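Local structure of hypothetical protein PAE2307 (Pyrobaculum aerophilum, 2JB7) at residues A[21-26]-A[47-52]; A[17-22]-A[107-112]. The protein binds adenosine and adenosine monophosphate and belongs to the adenosine-specific kinase family, but its cellular function is not established. All coordinates share one frame; numbering follows the deposited sequence.

Contact 1. Residues A[21-26]-A[47-52]; sequences GQAHFI and IAFCEA. With AMP (adenosine monophosphate), chain F.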
ATOM      1  N   GLY A  21      13.291 -14.310   1.213  1.00 19.20           N
ATOM      2  CA  GLY A  21      13.526 -12.894   1.453  1.00 19.27           C
ATOM      3  C   GLY A  21      14.361 -12.630   2.688  1.00 20.51           C
ATOM      4  O   GLY A  21      14.965 -13.537   3.242  1.00 21.32           O
ATOM      5  N   GLN A  22      14.397 -11.364   3.066  1.00 20.50           N
ATOM      6  CA  GLN A  22      15.112 -10.923   4.262  1.00 20.17           C
ATOM      7  C   GLN A  22      14.201 -10.000   5.051  1.00 19.03           C
ATOM      8  O   GLN A  22      13.463  -9.168   4.495  1.00 19.12           O
ATOM      9  CB  GLN A  22      16.354 -10.188   3.840  1.00 20.26           C
ATOM     10  CG  GLN A  22      17.339  -9.962   4.971  1.00 22.14           C
ATOM     11  CD  GLN A  22      18.466  -9.167   4.457  1.00 23.39           C
ATOM     12  OE1 GLN A  22      19.162  -9.584   3.526  1.00 25.66           O
ATOM     13  NE2 GLN A  22      18.632  -7.993   5.004  1.00 23.04           N
ATOM     14  N   ALA A  23      14.248 -10.181   6.371  1.00 18.79           N
ATOM     15  CA  ALA A  23      13.427  -9.420   7.287  1.00 18.68           C
ATOM     16  C   ALA A  23      14.313  -9.028   8.468  1.00 19.10           C
ATOM     17  O   ALA A  23      15.543  -8.802   8.276  1.00 19.17           O
ATOM     18  CB  ALA A  23      12.243 -10.282   7.719  1.00 19.11           C
ATOM     19  N   HIS A  24      13.697  -8.871   9.626  1.00 19.68           N
ATOM     20  CA  HIS A  24      14.379  -8.588  10.882  1.00 19.78           C
ATOM     21  C   HIS A  24      13.361  -8.761  11.995  1.00 19.81           C
ATOM     22  O   HIS A  24      12.163  -8.605  11.793  1.00 19.53           O
ATOM     23  CB  HIS A  24      14.990  -7.182  10.921  1.00 19.99           C
ATOM     24  CG  HIS A  24      13.998  -6.080  11.164  1.00 19.92           C
ATOM     25  ND1 HIS A  24      12.988  -5.782  10.270  1.00 20.93           N
ATOM     26  CD2 HIS A  24      13.873  -5.195  12.177  1.00 19.83           C
ATOM     27  CE1 HIS A  24      12.279  -4.764  10.737  1.00 20.75           C
ATOM     28  NE2 HIS A  24      12.788  -4.393  11.893  1.00 20.60           N
ATOM     29  N   PHE A  25      13.855  -9.069  13.186  1.00 20.25           N
ATOM     30  CA  PHE A  25      13.048  -9.143  14.392  1.00 19.82           C
ATOM     31  C   PHE A  25      12.279 -10.428  14.461  1.00 20.14           C
ATOM     32  O   PHE A  25      11.704 -10.908  13.454  1.00 19.93           O
ATOM     33  CB  PHE A  25      12.072  -7.945  14.495  1.00 20.44           C
ATOM     34  CG  PHE A  25      11.343  -7.841  15.824  1.00 20.88           C
ATOM     35  CD1 PHE A  25      12.000  -8.079  17.036  1.00 22.40           C
ATOM     36  CD2 PHE A  25      10.002  -7.461  15.853  1.00 19.01           C
ATOM     37  CE1 PHE A  25      11.311  -7.989  18.247  1.00 24.06           C
ATOM     38  CE2 PHE A  25       9.339  -7.341  17.061  1.00 22.43           C
ATOM     39  CZ  PHE A  25      10.004  -7.606  18.250  1.00 21.28           C
ATOM     40  N   ILE A  26      12.237 -11.012  15.658  1.00 19.94           N
ATOM     41  CA  ILE A  26      11.589 -12.323  15.811  1.00 20.79           C
ATOM     42  C   ILE A  26      10.115 -12.415  15.431  1.00 19.31           C
ATOM     43  O   ILE A  26       9.633 -13.473  15.051  1.00 20.54           O
ATOM     44  CB  ILE A  26      11.797 -12.823  17.261  1.00 21.06           C
ATOM     45  CG1 ILE A  26      11.676 -14.353  17.366  1.00 23.18           C
ATOM     46  CG2 ILE A  26      10.945 -12.022  18.212  1.00 21.70           C
ATOM     47  CD1 ILE A  26      12.326 -14.943  18.654  1.00 24.86           C
ATOM     48  N   ILE A  47       6.886 -21.953   6.900  1.00 22.48           N
ATOM     49  CA  ILE A  47       7.698 -20.732   6.922  1.00 21.82           C
ATOM     50  C   ILE A  47       8.797 -20.837   7.986  1.00 22.94           C
ATOM     51  O   ILE A  47       8.557 -21.310   9.091  1.00 22.91           O
ATOM     52  CB  ILE A  47       6.830 -19.432   7.067  1.00 22.70           C
ATOM     53  CG1 ILE A  47       7.732 -18.173   7.119  1.00 25.45           C
ATOM     54  CG2 ILE A  47       5.940 -19.456   8.298  1.00 23.86           C
ATOM     55  CD1 ILE A  47       8.160 -17.733   8.507  1.00 24.74           C
ATOM     56  N   ALA A  48      10.021 -20.484   7.602  1.00 21.28           N
ATOM     57  CA  ALA A  48      11.174 -20.532   8.526  1.00 21.20           C
ATOM     58  C   ALA A  48      11.952 -19.230   8.404  1.00 21.75           C
ATOM     59  O   ALA A  48      12.016 -18.636   7.329  1.00 21.46           O
ATOM     60  CB  ALA A  48      12.052 -21.773   8.214  1.00 21.60           C
ATOM     61  N   PHE A  49      12.523 -18.774   9.520  1.00 21.98           N
ATOM     62  CA  PHE A  49      13.161 -17.475   9.612  1.00 21.54           C
ATOM     63  C   PHE A  49      14.397 -17.644  10.437  1.00 22.67           C
ATOM     64  O   PHE A  49      14.344 -18.242  11.514  1.00 23.80           O
ATOM     65  CB  PHE A  49      12.192 -16.478  10.280  1.00 21.27           C
ATOM     66  CG  PHE A  49      12.824 -15.187  10.752  1.00 20.49           C
ATOM     67  CD1 PHE A  49      13.328 -14.274   9.838  1.00 22.59           C
ATOM     68  CD2 PHE A  49      12.878 -14.876  12.091  1.00 22.04           C
ATOM     69  CE1 PHE A  49      13.870 -13.106  10.230  1.00 21.25           C
ATOM     70  CE2 PHE A  49      13.435 -13.671  12.502  1.00 20.84           C
ATOM     71  CZ  PHE A  49      13.948 -12.809  11.585  1.00 21.57           C
ATOM     72  N   CYS A  50      15.506 -17.099   9.931  1.00 22.82           N
ATOM     73  CA  CYS A  50      16.791 -17.127  10.624  1.00 22.81           C
ATOM     74  C   CYS A  50      16.908 -15.963  11.591  1.00 23.09           C
ATOM     75  O   CYS A  50      17.364 -14.878  11.227  1.00 23.52           O
ATOM     76  CB  CYS A  50      17.909 -17.104   9.589  1.00 23.11           C
ATOM     77  SG  CYS A  50      18.030 -18.627   8.632  1.00 26.09           S
ATOM     78  N   GLU A  51      16.516 -16.188  12.846  1.00 22.13           N
ATOM     79  CA  GLU A  51      16.849 -15.249  13.925  1.00 22.37           C
ATOM     80  C   GLU A  51      18.378 -15.046  13.972  1.00 22.27           C
ATOM     81  O   GLU A  51      19.121 -16.015  13.986  1.00 22.28           O
ATOM     82  CB  GLU A  51      16.378 -15.836  15.245  1.00 22.82           C
ATOM     83  CG  GLU A  51      16.453 -14.878  16.409  1.00 23.19           C
ATOM     84  CD  GLU A  51      16.221 -15.551  17.746  1.00 22.93           C
ATOM     85  OE1 GLU A  51      16.390 -16.762  17.792  1.00 23.06           O
ATOM     86  OE2 GLU A  51      15.920 -14.859  18.767  1.00 24.91           O
ATOM     87  N   ALA A  52      18.812 -13.787  13.964  1.00 21.35           N
ATOM     88  CA  ALA A  52      20.210 -13.450  13.719  1.00 21.90           C
ATOM     89  C   ALA A  52      20.986 -13.051  14.955  1.00 21.36           C
ATOM     90  O   ALA A  52      22.178 -12.757  14.873  1.00 21.65           O
ATOM     91  CB  ALA A  52      20.324 -12.331  12.674  1.00 21.17           C
TER
HETATM   92  P   AMP F1168      17.211  -8.608  19.176  0.50 35.30           P
HETATM   93  O1P AMP F1168      18.706  -8.376  18.971  0.50 30.43           O
HETATM   94  O2P AMP F1168      16.559  -7.722  20.205  0.50 34.45           O
HETATM   95  O3P AMP F1168      16.812 -10.034  19.388  0.50 34.88           O
HETATM   96  O5' AMP F1168      16.360  -8.241  17.840  0.50 29.60           O
HETATM   97  C5' AMP F1168      16.779  -8.253  16.469  0.50 28.95           C
HETATM   98  C4' AMP F1168      16.310  -6.986  15.759  1.00 27.08           C
HETATM   99  O4' AMP F1168      14.882  -6.789  15.846  1.00 25.06           O
HETATM  100  C3' AMP F1168      16.982  -5.777  16.414  1.00 28.49           C
HETATM  101  O3' AMP F1168      18.256  -5.587  15.786  1.00 31.03           O
HETATM  102  C2' AMP F1168      15.952  -4.678  16.220  1.00 26.09           C
HETATM  103  O2' AMP F1168      16.149  -4.123  14.919  1.00 28.89           O
HETATM  104  C1' AMP F1168      14.628  -5.432  16.253  1.00 25.99           C
HETATM  105  N9  AMP F1168      13.976  -5.346  17.597  1.00 26.24           N
HETATM  106  C8  AMP F1168      14.412  -5.845  18.773  1.00 27.90           C
HETATM  107  N7  AMP F1168      13.540  -5.610  19.772  1.00 26.78           N
HETATM  108  C5  AMP F1168      12.490  -4.947  19.196  1.00 27.51           C
HETATM  109  C6  AMP F1168      11.246  -4.415  19.692  1.00 28.06           C
HETATM  110  N6  AMP F1168      10.978  -4.534  20.992  1.00 28.26           N
HETATM  111  N1  AMP F1168      10.385  -3.803  18.820  1.00 25.49           N
HETATM  112  C2  AMP F1168      10.725  -3.699  17.513  1.00 25.70           C
HETATM  113  N3  AMP F1168      11.858  -4.183  16.961  1.00 26.45           N
HETATM  114  C4  AMP F1168      12.768  -4.786  17.774  1.00 26.64           C

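Contact 2. Residues A[17-22]-A[107-112]; sequences NVIIGQ and VRIFAA. With AMP (adenosine monophosphate), chain D; ACT (acetate ion), chain G.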
ATOM      1  N   ASN A  17       5.640 -23.704  -4.582  1.00 22.93           N
ATOM      2  CA  ASN A  17       6.386 -22.518  -4.901  1.00 22.78           C
ATOM      3  C   ASN A  17       7.213 -22.093  -3.708  1.00 20.88           C
ATOM      4  O   ASN A  17       6.871 -22.403  -2.569  1.00 21.08           O
ATOM      5  CB  ASN A  17       5.495 -21.377  -5.347  1.00 22.02           C
ATOM      6  CG  ASN A  17       4.976 -21.562  -6.739  1.00 25.69           C
ATOM      7  OD1 ASN A  17       3.999 -22.306  -6.968  1.00 26.24           O
ATOM      8  ND2 ASN A  17       5.628 -20.909  -7.679  1.00 22.31           N
ATOM      9  N   VAL A  18       8.351 -21.461  -3.966  1.00 21.09           N
ATOM     10  CA  VAL A  18       9.171 -20.957  -2.876  1.00 21.17           C
ATOM     11  C   VAL A  18       9.231 -19.424  -2.935  1.00 21.17           C
ATOM     12  O   VAL A  18       9.220 -18.859  -4.018  1.00 21.41           O
ATOM     13  CB  VAL A  18      10.583 -21.572  -2.907  1.00 20.87           C
ATOM     14  CG1 VAL A  18      11.450 -20.956  -4.037  1.00 22.18           C
ATOM     15  CG2 VAL A  18      11.261 -21.439  -1.530  1.00 21.58           C
ATOM     16  N   ILE A  19       9.244 -18.790  -1.759  1.00 19.96           N
ATOM     17  CA  ILE A  19       9.490 -17.344  -1.615  1.00 19.67           C
ATOM     18  C   ILE A  19      10.651 -17.219  -0.619  1.00 19.43           C
ATOM     19  O   ILE A  19      10.609 -17.786   0.487  1.00 18.77           O
ATOM     20  CB  ILE A  19       8.226 -16.604  -1.151  1.00 19.60           C
ATOM     21  CG1 ILE A  19       7.097 -16.797  -2.179  1.00 20.80           C
ATOM     22  CG2 ILE A  19       8.505 -15.070  -0.926  1.00 19.67           C
ATOM     23  CD1 ILE A  19       5.738 -16.331  -1.610  1.00 19.04           C
ATOM     24  N   ILE A  20      11.696 -16.497  -1.011  1.00 19.39           N
ATOM     25  CA  ILE A  20      12.876 -16.286  -0.153  1.00 19.77           C
ATOM     26  C   ILE A  20      13.090 -14.778  -0.006  1.00 20.56           C
ATOM     27  O   ILE A  20      13.072 -14.049  -0.992  1.00 19.91           O
ATOM     28  CB  ILE A  20      14.128 -16.936  -0.740  1.00 20.12           C
ATOM     29  CG1 ILE A  20      13.848 -18.393  -1.102  1.00 18.41           C
ATOM     30  CG2 ILE A  20      15.285 -16.834   0.248  1.00 20.46           C
ATOM     31  CD1 ILE A  20      15.003 -19.109  -1.847  1.00 22.72           C
ATOM     32  N   GLY A  21      13.291 -14.310   1.213  1.00 19.20           N
ATOM     33  CA  GLY A  21      13.526 -12.894   1.453  1.00 19.27           C
ATOM     34  C   GLY A  21      14.361 -12.630   2.688  1.00 20.51           C
ATOM     35  O   GLY A  21      14.965 -13.537   3.242  1.00 21.32           O
ATOM     36  N   GLN A  22      14.397 -11.364   3.066  1.00 20.50           N
ATOM     37  CA  GLN A  22      15.112 -10.923   4.262  1.00 20.17           C
ATOM     38  C   GLN A  22      14.201 -10.000   5.051  1.00 19.03           C
ATOM     39  O   GLN A  22      13.463  -9.168   4.495  1.00 19.12           O
ATOM     40  CB  GLN A  22      16.354 -10.188   3.840  1.00 20.26           C
ATOM     41  CG  GLN A  22      17.339  -9.962   4.971  1.00 22.14           C
ATOM     42  CD  GLN A  22      18.466  -9.167   4.457  1.00 23.39           C
ATOM     43  OE1 GLN A  22      19.162  -9.584   3.526  1.00 25.66           O
ATOM     44  NE2 GLN A  22      18.632  -7.993   5.004  1.00 23.04           N
ATOM     45  N   VAL A 107      12.008  -6.682   4.654  1.00 19.76           N
ATOM     46  CA  VAL A 107      12.808  -5.623   4.020  1.00 20.91           C
ATOM     47  C   VAL A 107      13.027  -5.837   2.539  1.00 20.23           C
ATOM     48  O   VAL A 107      13.075  -4.858   1.776  1.00 19.95           O
ATOM     49  CB  VAL A 107      14.157  -5.429   4.758  1.00 23.71           C
ATOM     50  CG1 VAL A 107      13.919  -5.235   6.277  1.00 26.01           C
ATOM     51  CG2 VAL A 107      14.997  -6.539   4.579  1.00 27.20           C
ATOM     52  N   ARG A 108      13.121  -7.084   2.107  1.00 20.53           N
ATOM     53  CA  ARG A 108      13.272  -7.394   0.696  1.00 20.45           C
ATOM     54  C   ARG A 108      12.852  -8.828   0.396  1.00 20.69           C
ATOM     55  O   ARG A 108      12.827  -9.695   1.281  1.00 20.59           O
ATOM     56  CB  ARG A 108      14.714  -7.193   0.262  1.00 22.31           C
ATOM     57  CG  ARG A 108      15.693  -8.049   1.048  1.00 23.14           C
ATOM     58  CD  ARG A 108      17.036  -7.357   1.377  1.00 23.52           C
ATOM     59  NE  ARG A 108      17.835  -7.173   0.165  1.00 24.47           N
ATOM     60  CZ  ARG A 108      19.114  -7.513   0.039  1.00 24.98           C
ATOM     61  NH1 ARG A 108      19.831  -8.015   1.066  1.00 24.92           N
ATOM     62  NH2 ARG A 108      19.685  -7.335  -1.132  1.00 24.85           N
ATOM     63  N   ILE A 109      12.509  -9.061  -0.870  1.00 19.22           N
ATOM     64  CA  ILE A 109      12.245 -10.405  -1.367  1.00 19.47           C
ATOM     65  C   ILE A 109      13.242 -10.724  -2.487  1.00 19.68           C
ATOM     66  O   ILE A 109      13.445  -9.902  -3.377  1.00 19.93           O
ATOM     67  CB  ILE A 109      10.783 -10.515  -1.874  1.00 20.89           C
ATOM     68  CG1 ILE A 109       9.800 -10.010  -0.781  1.00 20.66           C
ATOM     69  CG2 ILE A 109      10.526 -11.948  -2.331  1.00 20.70           C
ATOM     70  CD1 ILE A 109       8.316  -9.993  -1.242  1.00 22.20           C
ATOM     71  N   PHE A 110      13.891 -11.876  -2.427  1.00 19.17           N
ATOM     72  CA  PHE A 110      14.896 -12.252  -3.432  1.00 19.26           C
ATOM     73  C   PHE A 110      14.342 -13.026  -4.602  1.00 19.61           C
ATOM     74  O   PHE A 110      14.869 -12.902  -5.692  1.00 21.22           O
ATOM     75  CB  PHE A 110      16.004 -13.103  -2.808  1.00 20.50           C
ATOM     76  CG  PHE A 110      16.745 -12.438  -1.673  1.00 20.66           C
ATOM     77  CD1 PHE A 110      17.559 -11.348  -1.913  1.00 21.14           C
ATOM     78  CD2 PHE A 110      16.618 -12.915  -0.373  1.00 21.60           C
ATOM     79  CE1 PHE A 110      18.265 -10.708  -0.888  1.00 20.86           C
ATOM     80  CE2 PHE A 110      17.311 -12.290   0.682  1.00 22.06           C
ATOM     81  CZ  PHE A 110      18.133 -11.200   0.428  1.00 22.08           C
ATOM     82  N   ALA A 111      13.342 -13.867  -4.375  1.00 19.82           N
ATOM     83  CA  ALA A 111      12.800 -14.757  -5.373  1.00 19.42           C
ATOM     84  C   ALA A 111      11.388 -15.152  -4.973  1.00 19.24           C
ATOM     85  O   ALA A 111      11.102 -15.332  -3.771  1.00 19.60           O
ATOM     86  CB  ALA A 111      13.663 -15.994  -5.485  1.00 20.84           C
ATOM     87  N   ALA A 112      10.522 -15.304  -5.966  1.00 19.08           N
ATOM     88  CA  ALA A 112       9.256 -15.998  -5.795  1.00 19.88           C
ATOM     89  C   ALA A 112       9.085 -16.863  -7.057  1.00 19.24           C
ATOM     90  O   ALA A 112       8.946 -16.316  -8.144  1.00 20.30           O
ATOM     91  CB  ALA A 112       8.139 -15.028  -5.617  1.00 19.45           C
TER
HETATM   92  P   AMP D1168       5.956 -21.663 -15.437  0.60 38.57           P
HETATM   93  O1P AMP D1168       4.803 -22.475 -14.872  0.60 38.19           O
HETATM   94  O2P AMP D1168       5.756 -21.339 -16.888  0.60 39.81           O
HETATM   95  O3P AMP D1168       7.330 -22.220 -15.111  0.60 38.43           O
HETATM   96  O5' AMP D1168       5.781 -20.183 -14.731  0.60 34.44           O
HETATM   97  C5' AMP D1168       6.772 -19.404 -14.040  0.60 31.27           C
HETATM   98  C4' AMP D1168       6.346 -19.108 -12.601  1.00 28.54           C
HETATM   99  O4' AMP D1168       5.099 -18.390 -12.520  1.00 26.06           O
HETATM  100  C3' AMP D1168       6.152 -20.394 -11.808  1.00 27.61           C
HETATM  101  O3' AMP D1168       7.383 -20.911 -11.290  1.00 27.08           O
HETATM  102  C2' AMP D1168       5.218 -19.922 -10.724  1.00 26.01           C
HETATM  103  O2' AMP D1168       5.951 -19.320  -9.638  1.00 25.47           O
HETATM  104  C1' AMP D1168       4.358 -18.871 -11.409  1.00 25.74           C
HETATM  105  N9  AMP D1168       3.106 -19.406 -11.978  1.00 24.60           N
HETATM  106  C8  AMP D1168       3.012 -20.356 -12.933  1.00 26.75           C
HETATM  107  N7  AMP D1168       1.712 -20.597 -13.260  1.00 22.82           N
HETATM  108  C5  AMP D1168       0.957 -19.777 -12.480  1.00 22.94           C
HETATM  109  C6  AMP D1168      -0.471 -19.493 -12.313  1.00 24.81           C
HETATM  110  N6  AMP D1168      -1.439 -20.156 -13.014  1.00 26.23           N
HETATM  111  N1  AMP D1168      -0.844 -18.543 -11.437  1.00 25.18           N
HETATM  112  C2  AMP D1168       0.047 -17.855 -10.712  1.00 25.16           C
HETATM  113  N3  AMP D1168       1.367 -18.059 -10.815  1.00 25.34           N
HETATM  114  C4  AMP D1168       1.873 -18.985 -11.668  1.00 24.71           C
HETATM  115  C   ACT G1169      16.978  -6.146  -3.304  1.00 33.31           C
HETATM  116  O   ACT G1169      17.417  -5.452  -2.381  1.00 36.11           O
HETATM  117  OXT ACT G1169      16.686  -7.290  -3.038  1.00 30.52           O
HETATM  118  CH3 ACT G1169      16.782  -5.605  -4.675  1.00 33.87           C

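Contact 1. Residues A[21-26]-A[47-52]
F49, one residue before the end of strand 44-50, carries this contact by pushing the outer end of its ring into the bend that A23 to I26 make after strand 17-22. A chi1 of 166° places CG anti to the backbone N and sends the ring toward that bend. F49 CE1 reaches the methyl CB of A23 at 4.1 Å. The main chain supplies the rest: F49 CZ lies 4.1 Å from H24 C, and F49 CE2 comes within 3.4 Å of F25 O and 4.0 Å of I26 CA, all oblique to the ring. F25 O has its own hydrogen-bond partner in T28 OG1. Past C50 the chain bends, held by a weak E51 N to F49 O bond, and E51 N sits 3.9 Å above one face of F49. The extended side chain of E51 then meets I26 at an angle, OE2 lying 3.6 Å from I26 CD1, while OE1 is held by a salt bridge to R59 and a hydrogen bond from L57 N.

On the ligand side, the CB of F25 leaves the chain away from residues 47-52, and CG anti to the backbone N (chi1 -171°) carries the ring face against AMP, the adenine C4 lying 3.4 Å above the F25 plane. The nucleotide is also hydrogen-bonded by S53 and, from the second subunit, by Y162 and A114. The two segments exchange no hydrogen bonds, and the support is van der Waals: F49 backs the peptides that carry the nucleotide-binding F25, a second-shell position behind a site shared between subunits.

Contact 2. Residues A[17-22]-A[107-112]
Two classic beta bulges shape the antiparallel pairing (154° between the strand segments) of Q22 and I20 with the edge strand 108-113, in the five-stranded sheet. At the first bulge Q22 O accepts from both V107 N (2.9 Å) and R108 N (3.2 Å), and Q22 N returns a bond to R108 O. At the second, I20 O takes F110 N at 2.7 Å and a weak bond from A111 N, while I20 N donates to A111 O. The non-hydrogen-bonded pairs are I19 with A112 and G21 with I109; on their face, I19 CG2 touches I109 CG2 and I19 CG1 touches A112 CB.

On the face of I20 and Q22, the polar contacts gather at the Q22 end. R108 NH1 donates to Q22 OE1 over 3.0 Å, from 39° above the amide plane, off the lone pairs; amide and guanidinium stand 88° apart. F110 CE1 lies 3.4 Å over the R108 guanidinium centre, and the F110 ring edge, at CZ, meets Q22 OE1 at 3.6 Å. Q22 NE2 bonds instead to F110 O of the second subunit. R108 NE binds an acetate, probably from the crystallisation liquor. N17 ND2, at the strand's start, faces the ribose O2' of a bound AMP. One carbonyl accepting from two successive N-H groups, firmly at Q22 and with a weak second bond at I20, marks classic bulges in an antiparallel sheet.

Contacts 1 and 2 have centres 11 Å apart and share G21 and Q22, the end of strand 17-22. Along the chain the segments run 17-22, 21-26, 47-52, 107-112, so one strand and its continuation serve both. In the sheet, 17-22 and 108-113 are neighbours, whereas 83-89 lies between 17-22 and 44-50; contact 1 therefore joins the loop after one strand to the end of a non-adjacent one. The two meet directly where A23 N packs 4.1 Å from V107 CG2. N17, at the start of the strand, and F25, beyond its end, belong to different AMP sites, each completed by another subunit, so this one element links two intersubunit pockets.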